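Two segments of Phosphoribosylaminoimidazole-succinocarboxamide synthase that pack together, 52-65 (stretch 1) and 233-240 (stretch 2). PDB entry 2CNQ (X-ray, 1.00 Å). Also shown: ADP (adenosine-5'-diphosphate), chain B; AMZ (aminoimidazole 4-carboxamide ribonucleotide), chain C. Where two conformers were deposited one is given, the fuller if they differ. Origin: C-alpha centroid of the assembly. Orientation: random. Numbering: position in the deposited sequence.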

# COMPACT_ATOMS: atom_id res chain seq x y z
N GLU A 52 0.13 -6.84 14.75
CA GLU A 52 -1.14 -6.42 14.19
C GLU A 52 -1.06 -5.45 13.06
O GLU A 52 -2.05 -5.01 12.58
CB GLU A 52 -2.12 -5.96 15.25
CG GLU A 52 -2.47 -7.05 16.23
CD GLU A 52 -1.43 -7.24 17.30
OE1 GLU A 52 -1.07 -6.23 17.92
OE2 GLU A 52 -1.01 -8.38 17.57
N LYS A 53 0.14 -5.16 12.58
CA LYS A 53 0.24 -4.31 11.41
C LYS A 53 -0.59 -4.84 10.29
O LYS A 53 -1.21 -4.09 9.58
CB LYS A 53 1.69 -4.23 11.02
CG LYS A 53 1.94 -3.48 9.75
CD LYS A 53 3.41 -3.35 9.51
CE LYS A 53 3.71 -2.84 8.14
NZ LYS A 53 3.70 -3.92 7.13
N GLY A 54 -0.57 -6.15 10.09
CA GLY A 54 -1.33 -6.70 9.00
C GLY A 54 -2.79 -6.54 9.16
O GLY A 54 -3.52 -6.41 8.19
N ILE A 55 -3.27 -6.55 10.39
CA ILE A 55 -4.66 -6.25 10.63
C ILE A 55 -4.93 -4.83 10.19
O ILE A 55 -5.89 -4.54 9.54
CB ILE A 55 -4.99 -6.47 12.08
CG1 ILE A 55 -4.88 -7.96 12.41
CG2 ILE A 55 -6.37 -5.94 12.35
CD1 ILE A 55 -5.06 -8.26 13.85
N LEU A 56 -4.04 -3.92 10.55
CA LEU A 56 -4.22 -2.53 10.15
C LEU A 56 -4.22 -2.39 8.68
O LEU A 56 -5.06 -1.69 8.12
CB LEU A 56 -3.16 -1.70 10.80
CG LEU A 56 -3.32 -0.21 10.63
CD1 LEU A 56 -2.72 0.46 11.80
CD2 LEU A 56 -2.68 0.30 9.38
N LEU A 57 -3.31 -3.04 8.00
CA LEU A 57 -3.28 -2.90 6.55
C LEU A 57 -4.54 -3.41 5.96
O LEU A 57 -5.03 -2.86 4.99
CB LEU A 57 -2.12 -3.66 5.98
CG LEU A 57 -0.76 -3.29 6.49
CD1 LEU A 57 0.25 -4.17 5.84
CD2 LEU A 57 -0.46 -1.84 6.30
N THR A 58 -5.06 -4.49 6.50
CA THR A 58 -6.25 -5.08 6.02
C THR A 58 -7.41 -4.17 6.24
O THR A 58 -8.15 -3.85 5.34
CB THR A 58 -6.47 -6.42 6.69
OG1 THR A 58 -5.40 -7.29 6.38
CG2 THR A 58 -7.72 -7.07 6.23
N LYS A 59 -7.59 -3.76 7.48
CA LYS A 59 -8.72 -2.95 7.82
C LYS A 59 -8.70 -1.62 7.10
O LYS A 59 -9.70 -1.13 6.66
CB LYS A 59 -8.73 -2.73 9.32
CG LYS A 59 -8.89 -4.00 10.13
CD LYS A 59 -10.16 -4.81 9.87
CE LYS A 59 -10.07 -6.15 10.62
NZ LYS A 59 -11.38 -6.85 10.69
N LEU A 60 -7.54 -1.04 6.99
CA LEU A 60 -7.44 0.24 6.33
C LEU A 60 -7.73 0.06 4.85
O LEU A 60 -8.41 0.85 4.26
CB LEU A 60 -6.11 0.86 6.59
CG LEU A 60 -5.94 2.28 6.11
CD1 LEU A 60 -7.07 3.18 6.51
CD2 LEU A 60 -4.66 2.80 6.65
N SER A 61 -7.20 -1.00 4.28
CA SER A 61 -7.55 -1.27 2.91
C SER A 61 -9.02 -1.38 2.75
O SER A 61 -9.58 -0.85 1.82
CB SER A 61 -6.93 -2.56 2.45
OG SER A 61 -5.54 -2.46 2.30
N GLU A 62 -9.66 -2.13 3.63
CA GLU A 62 -11.09 -2.29 3.53
C GLU A 62 -11.80 -0.98 3.60
O GLU A 62 -12.75 -0.75 2.88
CB GLU A 62 -11.59 -3.22 4.60
CG GLU A 62 -11.16 -4.65 4.39
CD GLU A 62 -11.70 -5.51 5.42
OE1 GLU A 62 -12.82 -6.03 5.22
OE2 GLU A 62 -11.08 -5.58 6.47
N PHE A 63 -11.33 -0.10 4.47
CA PHE A 63 -11.92 1.20 4.57
C PHE A 63 -11.88 1.91 3.23
O PHE A 63 -12.85 2.47 2.78
CB PHE A 63 -11.19 2.02 5.61
CG PHE A 63 -11.57 3.44 5.57
CD1 PHE A 63 -10.83 4.33 4.85
CD2 PHE A 63 -12.70 3.90 6.22
CE1 PHE A 63 -11.20 5.64 4.75
CE2 PHE A 63 -13.06 5.20 6.13
CZ PHE A 63 -12.32 6.06 5.37
N TRP A 64 -10.72 1.88 2.60
CA TRP A 64 -10.58 2.57 1.35
C TRP A 64 -11.31 1.89 0.24
O TRP A 64 -11.84 2.55 -0.64
CB TRP A 64 -9.15 2.76 0.99
CG TRP A 64 -8.43 3.67 1.88
CD1 TRP A 64 -7.43 3.33 2.69
CD2 TRP A 64 -8.59 5.08 2.01
NE1 TRP A 64 -6.95 4.44 3.35
CE2 TRP A 64 -7.63 5.53 2.91
CE3 TRP A 64 -9.45 6.01 1.44
CZ2 TRP A 64 -7.46 6.86 3.21
CZ3 TRP A 64 -9.29 7.33 1.76
CH2 TRP A 64 -8.32 7.74 2.64
N PHE A 65 -11.33 0.57 0.22
CA PHE A 65 -12.09 -0.11 -0.80
C PHE A 65 -13.53 0.32 -0.74
O PHE A 65 -14.15 0.54 -1.75
CB PHE A 65 -11.99 -1.61 -0.64
CG PHE A 65 -10.72 -2.21 -1.13
CD1 PHE A 65 -10.31 -2.00 -2.42
CD2 PHE A 65 -9.98 -3.05 -0.33
CE1 PHE A 65 -9.17 -2.59 -2.88
CE2 PHE A 65 -8.84 -3.63 -0.80
CZ PHE A 65 -8.43 -3.38 -2.06
N ASP A 233 -4.70 -5.45 -4.29
CA ASP A 233 -3.68 -5.30 -3.30
C ASP A 233 -4.19 -4.56 -2.08
O ASP A 233 -5.27 -4.87 -1.62
CB ASP A 233 -2.42 -4.70 -3.91
CG ASP A 233 -1.22 -4.93 -3.09
OD1 ASP A 233 -0.77 -6.09 -3.01
OD2 ASP A 233 -0.70 -3.93 -2.54
N GLU A 234 -3.37 -3.70 -1.55
CA GLU A 234 -3.74 -2.86 -0.46
C GLU A 234 -3.90 -1.45 -0.96
O GLU A 234 -3.37 -1.07 -1.98
CB GLU A 234 -2.70 -2.91 0.64
CG GLU A 234 -1.43 -2.20 0.29
CD GLU A 234 -0.39 -2.29 1.35
OE1 GLU A 234 0.79 -2.28 0.97
OE2 GLU A 234 -0.74 -2.35 2.53
N VAL A 235 -4.64 -0.69 -0.20
CA VAL A 235 -5.00 0.64 -0.61
C VAL A 235 -4.77 1.58 0.53
O VAL A 235 -5.33 1.41 1.59
CB VAL A 235 -6.45 0.69 -1.03
CG1 VAL A 235 -6.76 2.08 -1.50
CG2 VAL A 235 -6.75 -0.32 -2.09
N LEU A 236 -3.95 2.57 0.26
CA LEU A 236 -3.76 3.72 1.12
C LEU A 236 -3.53 3.28 2.54
O LEU A 236 -4.13 3.74 3.49
CB LEU A 236 -4.90 4.69 0.97
CG LEU A 236 -4.78 5.48 -0.30
CD1 LEU A 236 -6.12 6.03 -0.71
CD2 LEU A 236 -3.78 6.60 -0.12
N THR A 237 -2.55 2.41 2.67
CA THR A 237 -2.07 2.04 3.97
C THR A 237 -0.77 2.75 4.21
O THR A 237 -0.18 3.31 3.33
CB THR A 237 -1.87 0.56 4.10
OG1 THR A 237 -0.67 0.24 3.41
CG2 THR A 237 -3.03 -0.23 3.58
N PRO A 238 -0.26 2.68 5.42
CA PRO A 238 0.99 3.36 5.69
C PRO A 238 2.16 2.60 5.18
O PRO A 238 3.25 3.12 5.21
CB PRO A 238 0.97 3.57 7.21
CG PRO A 238 -0.43 3.24 7.63
CD PRO A 238 -0.89 2.22 6.66
N ASP A 239 1.95 1.39 4.66
CA ASP A 239 2.97 0.75 3.86
C ASP A 239 2.95 1.32 2.46
O ASP A 239 3.99 1.50 1.87
CB ASP A 239 2.74 -0.75 3.75
CG ASP A 239 3.33 -1.54 4.85
OD1 ASP A 239 3.21 -2.77 4.78
OD2 ASP A 239 4.00 -1.01 5.72
N SER A 240 1.79 1.57 1.90
CA SER A 240 1.68 1.93 0.52
C SER A 240 1.72 3.42 0.29
O SER A 240 1.66 3.83 -0.85
CB SER A 240 0.43 1.38 -0.07
OG SER A 240 -0.70 2.04 0.39
PB ADP B . 5.10 -7.44 -2.25
O1B ADP B . 4.66 -6.07 -2.00
O2B ADP B . 5.39 -7.69 -3.67
O3B ADP B . 6.20 -7.95 -1.47
PA ADP B . 2.82 -8.29 -0.75
O1A ADP B . 2.23 -6.95 -0.69
O2A ADP B . 3.41 -8.87 0.45
O3A ADP B . 3.86 -8.38 -1.93
O5' ADP B . 1.77 -9.34 -1.27
C5' ADP B . 0.73 -9.07 -2.19
C4' ADP B . 1.06 -9.71 -3.50
O4' ADP B . -0.19 -10.06 -4.09
C3' ADP B . 1.72 -8.80 -4.48
O3' ADP B . 2.46 -9.55 -5.42
C2' ADP B . 0.55 -8.20 -5.20
O2' ADP B . 0.87 -7.65 -6.44
C1' ADP B . -0.33 -9.38 -5.32
N9 ADP B . -1.73 -9.13 -5.50
C8 ADP B . -2.45 -8.16 -4.93
N7 ADP B . -3.72 -8.25 -5.21
C5 ADP B . -3.83 -9.32 -6.00
C6 ADP B . -4.91 -9.99 -6.63
N6 ADP B . -6.15 -9.57 -6.48
N1 ADP B . -4.65 -11.02 -7.43
C2 ADP B . -3.41 -11.46 -7.54
N3 ADP B . -2.33 -10.98 -6.94
C4 ADP B . -2.56 -9.90 -6.19
O5 AMZ C . 5.34 -1.39 -2.15
C6 AMZ C . 5.89 -0.83 -3.08
N2 AMZ C . 6.53 -1.46 -4.05
C3A AMZ C . 5.84 0.62 -3.19
C7A AMZ C . 5.27 1.47 -2.30
N3 AMZ C . 4.56 1.26 -1.17
N1 AMZ C . 6.39 1.32 -4.19
C5 AMZ C . 6.16 2.59 -3.94
N AMZ C . 5.49 2.70 -2.77
C1 AMZ C . 4.99 3.92 -2.19
C2 AMZ C . 5.89 4.51 -1.14
C3 AMZ C . 5.55 5.97 -1.22
O2 AMZ C . 4.35 6.15 -0.50
O1 AMZ C . 5.61 3.92 0.11
O AMZ C . 4.99 4.86 -3.23
C AMZ C . 5.30 6.15 -2.71
C4 AMZ C . 6.46 6.73 -3.46
O3 AMZ C . 7.64 6.08 -3.04
P AMZ C . 9.04 6.65 -3.57
OP1 AMZ C . 9.14 6.32 -5.02
O4 AMZ C . 10.06 5.89 -2.74
OP2 AMZ C . 9.09 8.12 -3.35
O HOH W 1 -5.42 -5.19 1.16

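The contact is a buried, mixed packing of an irregular segment, residues 233-240, against one side of the helix that begins at Lys-53, in which apolar side chains fill the interface and a few polar groups pair across it. The two stretches bury 589 Å² between them and run in opposite directions, Leu-57 lying nearest Thr-237 and Ser-61 nearest Val-235 by their CA atoms.

At the start of the helix, the side chain of Lys-53, extended (t) through chi3 and turned at chi4 (m), reaches Asp-239 in a salt bridge, with NZ 2.7 Å from OD1. Leu-57 packs beside this pair, its CD1 3.4 Å from Asp-239 OD1 and its CD2 3.5 Å from Thr-237 CB. Pro-238 offers its CD to three leucines, at 3.8 Å from Leu-56 CD2, 4.1 Å from Leu-57 CD2 and 3.8 Å from Leu-60 CD2.

Ser-61 contributes a polar link near the middle of the contact. Its OG donates to Leu-57 O (2.8 Å) within the helix and accepts from Val-235 N (3.2 Å, 161°), so that one hydroxyl ties a helical turn to the facing backbone. The same OG accepts from a water at 3.0 Å, and that water also donates to Asp-233 O at 2.8 Å, adding a second link.

Farther along, two aromatic rings receive successive residues of the loop. Leu-236 CB sits over a face of Trp-64, 3.3 Å from the centroid of the five-membered ring, while Trp-64 NE1 makes a weak hydrogen bond to Leu-236 O (2.9 Å), its 120° angle being far from linear. Val-235, whose CB points toward the helix, divides its methyls: CG1 meets Trp-64 CB at 3.5 Å, and CG2 lies over a face of Phe-65, 3.8 Å from the ring centroid. Asp-233 O approaches the edge of that ring, 3.5 Å from Phe-65 CZ.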